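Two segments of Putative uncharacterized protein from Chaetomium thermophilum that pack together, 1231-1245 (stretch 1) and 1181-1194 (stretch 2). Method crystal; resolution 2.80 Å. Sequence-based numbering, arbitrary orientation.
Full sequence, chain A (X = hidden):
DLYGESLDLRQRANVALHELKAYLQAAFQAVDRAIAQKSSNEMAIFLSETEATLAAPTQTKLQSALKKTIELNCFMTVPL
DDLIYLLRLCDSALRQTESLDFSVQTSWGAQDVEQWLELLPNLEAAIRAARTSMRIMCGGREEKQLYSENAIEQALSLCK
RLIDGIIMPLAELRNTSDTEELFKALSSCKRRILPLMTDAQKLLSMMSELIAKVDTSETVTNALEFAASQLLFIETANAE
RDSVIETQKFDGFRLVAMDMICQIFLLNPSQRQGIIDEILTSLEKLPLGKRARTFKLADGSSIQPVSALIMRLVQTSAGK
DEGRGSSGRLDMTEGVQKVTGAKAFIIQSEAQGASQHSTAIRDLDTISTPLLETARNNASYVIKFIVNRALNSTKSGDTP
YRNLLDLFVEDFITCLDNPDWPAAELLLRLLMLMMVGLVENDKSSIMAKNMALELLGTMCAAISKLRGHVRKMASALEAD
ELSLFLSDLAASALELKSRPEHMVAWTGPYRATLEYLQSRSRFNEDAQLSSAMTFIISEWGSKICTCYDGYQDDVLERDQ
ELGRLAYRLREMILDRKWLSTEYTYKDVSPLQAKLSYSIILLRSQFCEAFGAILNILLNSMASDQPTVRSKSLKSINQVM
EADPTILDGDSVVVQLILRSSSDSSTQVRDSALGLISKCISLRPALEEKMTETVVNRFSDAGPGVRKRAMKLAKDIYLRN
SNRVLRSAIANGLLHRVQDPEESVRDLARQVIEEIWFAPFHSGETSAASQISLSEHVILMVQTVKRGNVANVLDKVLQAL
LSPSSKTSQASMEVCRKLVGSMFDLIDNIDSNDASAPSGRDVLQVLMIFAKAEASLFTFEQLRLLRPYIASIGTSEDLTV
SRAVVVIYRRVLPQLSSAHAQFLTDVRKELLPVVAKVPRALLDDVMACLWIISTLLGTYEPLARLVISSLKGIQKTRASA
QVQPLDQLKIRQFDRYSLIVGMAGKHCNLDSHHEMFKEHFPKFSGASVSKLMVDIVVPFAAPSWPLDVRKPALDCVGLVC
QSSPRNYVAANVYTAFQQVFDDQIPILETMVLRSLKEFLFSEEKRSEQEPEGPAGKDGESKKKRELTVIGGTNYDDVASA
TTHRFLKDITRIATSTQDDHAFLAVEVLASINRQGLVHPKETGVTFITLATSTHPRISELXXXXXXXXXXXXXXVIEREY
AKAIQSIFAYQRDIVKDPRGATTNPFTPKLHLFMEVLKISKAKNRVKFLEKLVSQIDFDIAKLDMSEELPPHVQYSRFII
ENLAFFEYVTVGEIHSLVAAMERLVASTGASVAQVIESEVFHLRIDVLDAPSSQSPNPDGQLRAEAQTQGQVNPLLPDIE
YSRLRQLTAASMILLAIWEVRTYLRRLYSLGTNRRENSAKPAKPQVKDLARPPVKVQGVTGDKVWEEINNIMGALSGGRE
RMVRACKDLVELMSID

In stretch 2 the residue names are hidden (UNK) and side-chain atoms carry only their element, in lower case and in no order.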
# COMPACT_ATOMS: atom_id res chain seq x y z
N HIS A 1231 29.22 -14.44 7.52
CA HIS A 1231 27.80 -14.40 7.89
C HIS A 1231 27.12 -15.73 7.59
O HIS A 1231 26.17 -16.10 8.29
CB HIS A 1231 27.10 -13.24 7.17
CG HIS A 1231 26.49 -13.62 5.85
ND1 HIS A 1231 27.17 -13.54 4.66
CD2 HIS A 1231 25.24 -14.04 5.54
CE1 HIS A 1231 26.38 -13.91 3.67
NE2 HIS A 1231 25.20 -14.22 4.18
N LEU A 1232 27.58 -16.45 6.57
CA LEU A 1232 27.11 -17.82 6.37
C LEU A 1232 27.53 -18.70 7.54
O LEU A 1232 26.71 -19.39 8.15
CB LEU A 1232 27.64 -18.39 5.05
CG LEU A 1232 27.19 -17.78 3.72
CD1 LEU A 1232 25.73 -17.34 3.76
CD2 LEU A 1232 28.11 -16.63 3.31
N PHE A 1233 28.83 -18.67 7.87
CA PHE A 1233 29.35 -19.46 8.98
C PHE A 1233 28.47 -19.31 10.21
O PHE A 1233 27.85 -20.27 10.68
CB PHE A 1233 30.79 -19.02 9.28
CG PHE A 1233 31.60 -20.05 10.03
CD1 PHE A 1233 31.00 -21.07 10.75
CD2 PHE A 1233 32.98 -19.98 10.02
CE1 PHE A 1233 31.75 -22.00 11.43
CE2 PHE A 1233 33.75 -20.90 10.71
CZ PHE A 1233 33.13 -21.91 11.41
N MET A 1234 28.38 -18.09 10.74
CA MET A 1234 27.58 -17.87 11.94
C MET A 1234 26.12 -18.25 11.72
O MET A 1234 25.46 -18.72 12.66
CB MET A 1234 27.69 -16.41 12.38
CG MET A 1234 29.03 -16.07 13.01
SD MET A 1234 28.97 -14.65 14.12
CE MET A 1234 27.93 -15.29 15.43
N GLU A 1235 25.60 -18.06 10.51
CA GLU A 1235 24.23 -18.48 10.25
C GLU A 1235 24.07 -19.97 10.51
O GLU A 1235 23.08 -20.40 11.12
CB GLU A 1235 23.83 -18.13 8.81
CG GLU A 1235 22.35 -18.31 8.54
CD GLU A 1235 21.90 -17.63 7.26
OE1 GLU A 1235 22.03 -18.25 6.18
OE2 GLU A 1235 21.41 -16.48 7.33
N VAL A 1236 25.03 -20.77 10.06
CA VAL A 1236 24.99 -22.20 10.35
C VAL A 1236 25.08 -22.45 11.85
O VAL A 1236 24.47 -23.39 12.37
CB VAL A 1236 26.12 -22.93 9.59
CG1 VAL A 1236 26.16 -24.41 9.95
CG2 VAL A 1236 25.94 -22.75 8.09
N LEU A 1237 25.83 -21.61 12.56
CA LEU A 1237 25.90 -21.72 14.02
C LEU A 1237 24.63 -21.25 14.71
O LEU A 1237 24.57 -21.29 15.94
CB LEU A 1237 27.11 -20.93 14.54
CG LEU A 1237 28.44 -21.69 14.58
CD1 LEU A 1237 28.43 -22.71 15.70
CD2 LEU A 1237 28.74 -22.37 13.25
N LYS A 1238 23.63 -20.80 13.96
CA LYS A 1238 22.35 -20.41 14.54
C LYS A 1238 21.47 -21.61 14.88
O LYS A 1238 20.40 -21.43 15.46
CB LYS A 1238 21.61 -19.47 13.59
CG LYS A 1238 20.74 -18.43 14.29
CD LYS A 1238 19.94 -17.60 13.29
CE LYS A 1238 20.83 -16.83 12.33
NZ LYS A 1238 20.06 -15.90 11.47
N ILE A 1239 21.90 -22.82 14.53
CA ILE A 1239 21.13 -24.04 14.80
C ILE A 1239 21.69 -24.70 16.05
O ILE A 1239 20.94 -25.32 16.82
CB ILE A 1239 21.17 -25.00 13.60
CG1 ILE A 1239 20.59 -24.32 12.35
CG2 ILE A 1239 20.41 -26.29 13.92
CD1 ILE A 1239 20.77 -25.11 11.07
N SER A 1240 23.00 -24.59 16.26
CA SER A 1240 23.62 -25.20 17.43
C SER A 1240 23.17 -24.51 18.71
O SER A 1240 22.97 -25.17 19.74
CB SER A 1240 25.15 -25.14 17.30
OG SER A 1240 25.59 -23.81 17.12
N LYS A 1241 23.01 -23.19 18.67
CA LYS A 1241 22.56 -22.43 19.83
C LYS A 1241 23.51 -22.63 21.01
O LYS A 1241 24.65 -23.07 20.83
CB LYS A 1241 21.13 -22.84 20.21
CG LYS A 1241 20.12 -22.62 19.10
CD LYS A 1241 18.72 -23.01 19.54
CE LYS A 1241 17.69 -22.67 18.48
NZ LYS A 1241 16.31 -23.03 18.90
N ALA A 1242 23.06 -22.29 22.22
CA ALA A 1242 23.88 -22.42 23.42
C ALA A 1242 25.12 -21.56 23.31
O ALA A 1242 25.28 -20.79 22.35
CB ALA A 1242 24.26 -23.89 23.65
N LYS A 1243 26.02 -21.67 24.30
CA LYS A 1243 27.26 -20.90 24.28
C LYS A 1243 28.23 -21.37 23.21
O LYS A 1243 29.28 -20.74 23.03
CB LYS A 1243 27.94 -20.96 25.65
CG LYS A 1243 27.16 -20.28 26.77
CD LYS A 1243 27.91 -20.36 28.09
CE LYS A 1243 27.15 -19.65 29.20
NZ LYS A 1243 27.88 -19.71 30.50
N ASN A 1244 27.92 -22.46 22.51
CA ASN A 1244 28.82 -22.94 21.46
C ASN A 1244 29.07 -21.86 20.41
O ASN A 1244 30.16 -21.79 19.84
CB ASN A 1244 28.25 -24.19 20.80
CG ASN A 1244 29.31 -25.01 20.10
OD1 ASN A 1244 29.41 -24.98 18.87
ND2 ASN A 1244 30.10 -25.73 20.87
N ARG A 1245 28.07 -21.01 20.15
CA ARG A 1245 28.28 -19.87 19.28
C ARG A 1245 29.15 -18.82 19.96
O ARG A 1245 30.11 -18.31 19.36
CB ARG A 1245 26.93 -19.28 18.87
CG ARG A 1245 27.00 -17.93 18.18
CD ARG A 1245 25.73 -17.67 17.38
NE ARG A 1245 25.56 -16.25 17.05
CZ ARG A 1245 24.67 -15.78 16.18
NH1 ARG A 1245 23.86 -16.61 15.54
NH2 ARG A 1245 24.60 -14.48 15.95
N UNK A 1181 28.07 -25.28 -1.67
CA UNK A 1181 29.00 -25.43 -0.56
C UNK A 1181 28.32 -25.10 0.77
O UNK A 1181 28.61 -25.72 1.80
c UNK A 1181 30.23 -24.55 -0.77
N UNK A 1182 27.42 -24.11 0.76
CA UNK A 1182 26.70 -23.76 1.98
C UNK A 1182 25.75 -24.88 2.39
O UNK A 1182 25.56 -25.14 3.59
c UNK A 1182 25.50 -21.65 4.12
c UNK A 1182 23.29 -21.49 5.00
c UNK A 1182 22.78 -21.95 3.81
c UNK A 1182 23.64 -22.26 2.77
c UNK A 1182 24.65 -21.34 5.16
c UNK A 1182 25.01 -22.12 2.91
c UNK A 1182 25.93 -22.46 1.78
N UNK A 1183 25.14 -25.56 1.42
CA UNK A 1183 24.30 -26.71 1.73
C UNK A 1183 25.12 -27.83 2.35
O UNK A 1183 24.69 -28.48 3.32
c UNK A 1183 21.26 -26.38 0.91
c UNK A 1183 22.44 -26.35 -0.05
c UNK A 1183 22.01 -26.83 -1.43
c UNK A 1183 23.59 -27.21 0.48
N UNK A 1184 26.32 -28.08 1.82
CA UNK A 1184 27.15 -29.16 2.35
C UNK A 1184 27.69 -28.81 3.73
O UNK A 1184 27.81 -29.69 4.59
c UNK A 1184 28.29 -29.47 1.38
c UNK A 1184 26.86 -31.10 0.09
o UNK A 1184 25.98 -31.21 -0.79
c UNK A 1184 27.82 -29.92 0.01
o UNK A 1184 26.98 -31.91 1.04
N UNK A 1185 28.03 -27.54 3.96
CA UNK A 1185 28.47 -27.14 5.29
C UNK A 1185 27.33 -27.21 6.29
O UNK A 1185 27.53 -27.64 7.44
n UNK A 1185 29.46 -23.76 8.30
c UNK A 1185 29.25 -25.09 6.57
c UNK A 1185 29.66 -24.99 8.73
c UNK A 1185 29.20 -23.79 6.95
c UNK A 1185 29.06 -25.73 5.23
n UNK A 1185 29.54 -25.81 7.71
N UNK A 1186 26.12 -26.81 5.88
CA UNK A 1186 24.98 -26.85 6.78
C UNK A 1186 24.61 -28.28 7.15
O UNK A 1186 24.42 -28.60 8.33
n UNK A 1186 19.96 -24.78 4.41
c UNK A 1186 22.47 -26.32 6.87
c UNK A 1186 21.39 -25.37 6.38
c UNK A 1186 21.20 -25.46 4.87
c UNK A 1186 23.79 -26.13 6.14
N UNK A 1187 24.50 -29.16 6.15
CA UNK A 1187 24.18 -30.55 6.44
C UNK A 1187 25.29 -31.22 7.23
O UNK A 1187 25.04 -31.96 8.19
c UNK A 1187 23.92 -31.31 5.13
N UNK A 1188 26.55 -30.97 6.85
CA UNK A 1188 27.67 -31.58 7.54
C UNK A 1188 27.71 -31.16 9.00
O UNK A 1188 27.96 -31.99 9.89
c UNK A 1188 28.98 -31.20 6.83
c UNK A 1188 30.90 -31.21 8.45
c UNK A 1188 30.24 -31.93 7.28
c UNK A 1188 31.21 -32.05 6.11
N UNK A 1189 27.46 -29.88 9.28
CA UNK A 1189 27.37 -29.44 10.67
C UNK A 1189 26.17 -30.08 11.37
O UNK A 1189 26.25 -30.44 12.55
c UNK A 1189 26.84 -27.40 12.08
c UNK A 1189 25.43 -26.76 13.65
c UNK A 1189 27.55 -27.01 13.16
n UNK A 1189 25.51 -27.23 12.42
c UNK A 1189 27.27 -27.92 10.74
n UNK A 1189 26.66 -26.62 14.12
N UNK A 1190 25.05 -30.23 10.65
CA UNK A 1190 23.88 -30.87 11.22
C UNK A 1190 24.21 -32.27 11.73
O UNK A 1190 23.86 -32.64 12.85
o UNK A 1190 22.33 -29.59 9.86
c UNK A 1190 22.75 -30.93 10.19
c UNK A 1190 21.55 -31.71 10.72
N UNK A 1191 24.90 -33.06 10.90
CA UNK A 1191 25.20 -34.44 11.27
C UNK A 1191 26.47 -34.58 12.09
O UNK A 1191 26.59 -35.53 12.88
c UNK A 1191 23.79 -35.88 6.64
c UNK A 1191 24.05 -36.28 8.08
c UNK A 1191 25.31 -35.31 10.02
c UNK A 1191 24.22 -35.07 8.99
n UNK A 1191 25.06 -35.55 5.94
N UNK A 1192 27.43 -33.67 11.94
CA UNK A 1192 28.74 -33.80 12.57
C UNK A 1192 29.20 -32.46 13.15
O UNK A 1192 30.18 -31.86 12.73
n UNK A 1192 28.70 -37.65 10.42
c UNK A 1192 29.76 -34.33 11.56
c UNK A 1192 28.91 -36.78 11.46
n UNK A 1192 29.43 -35.83 9.56
c UNK A 1192 29.36 -35.62 10.92
c UNK A 1192 29.02 -37.06 9.28
N UNK A 1193 28.46 -31.97 14.16
CA UNK A 1193 28.88 -30.77 14.87
C UNK A 1193 30.12 -31.04 15.72
O UNK A 1193 31.03 -30.21 15.81
o UNK A 1193 26.27 -27.79 17.56
c UNK A 1193 28.05 -29.04 16.59
o UNK A 1193 26.90 -29.61 18.60
c UNK A 1193 27.00 -28.79 17.66
c UNK A 1193 27.73 -30.26 15.74
N UNK A 1194 30.15 -32.22 16.36
CA UNK A 1194 31.25 -32.58 17.25
C UNK A 1194 32.61 -32.34 16.62
O UNK A 1194 33.57 -31.99 17.32
c UNK A 1194 31.11 -34.05 17.66
o UNK A 1194 29.81 -34.28 18.20
c UNK A 1194 32.16 -34.44 18.69

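Position 1181 carries one side-chain carbon and lies out of reach of stretch 1: Ala-1181. Position 1182 has one carbon followed by a six-carbon ring, with no heteroatom. The ring packs against Val-1236, and the count fits Phe-1182. Phe-1182 CE1 lies 3.5 Å from Val-1236 CG2. Its CD1 lies 4.0 Å from Leu-1232 CB and its CZ 3.7 Å from Glu-1235 OE1.

Position 1183 shows four carbons forked at the second, free of stretch 1: Leu-1183. Position 1184 has three carbons, the third bearing two oxygens, and is likewise out of reach. Two oxygens on the third carbon make a carboxylate, and a side chain of three carbons makes it Glu-1184.

Position 1185 has one carbon and a five-membered ring of three carbons and two nitrogens, which only histidine supplies: His-1185. Its CD2 is 3.6 Å from Val-1236 CG2, while Val-1236 CG1 stands 4.0 Å from the ring centroid, 26° off the normal, a CH-pi contact. The ring edge turns toward the face of Phe-1233, with planes at 83° and centroids 5.6 Å apart.

Position 1186 is four carbons in a row ending in nitrogen, hence Lys-1186. Its CA is 4.2 Å from Val-1236 CG1, but the chain end leads away. One carbon at position 1187, on a CA-to-CB bond pointing away, gives Ala-1187. Position 1188 has four carbons forked at the second, out of reach of stretch 1: Leu-1188.

Position 1189 repeats the ring of three carbons and two nitrogens: His-1189. Its CG is 3.7 Å from Val-1236 CG1, and its NE2 is 3.8 Å from Ser-1240 CB, which lies at the ring edge. Position 1190 has a carbon carrying one oxygen and one carbon, Thr-1190; its OG1 donates to Lys-1186 O at 2.8 Å, within its own helix.

Position 1191, four carbons ending in nitrogen, is Lys-1191; position 1192, another ring with two nitrogens, is His-1192, where helical phi/psi is lost. Neither touches stretch 1. Position 1193 has three carbons and two terminal oxygens, one near Ser-1240; the residue is Glu-1193, although that approach is too close in the model to support an interaction. Position 1194, a carbon with one oxygen and one carbon, is Thr-1194.

The helices run at 30° with axes 10.0 Å apart at closest approach. Val-1236 is the knob, set among Phe-1182, His-1185, Lys-1186 and His-1189; its CA lies 5.9 Å from that of Lys-1186. No hydrogen bond crosses the contact; the identified interactions are apolar packing, a CH-pi contact and an edge-to-face aromatic pair, and 532 Å² is buried, both sides summed.

Stretch 2 1181-1194: AFLEHKALHTKHET
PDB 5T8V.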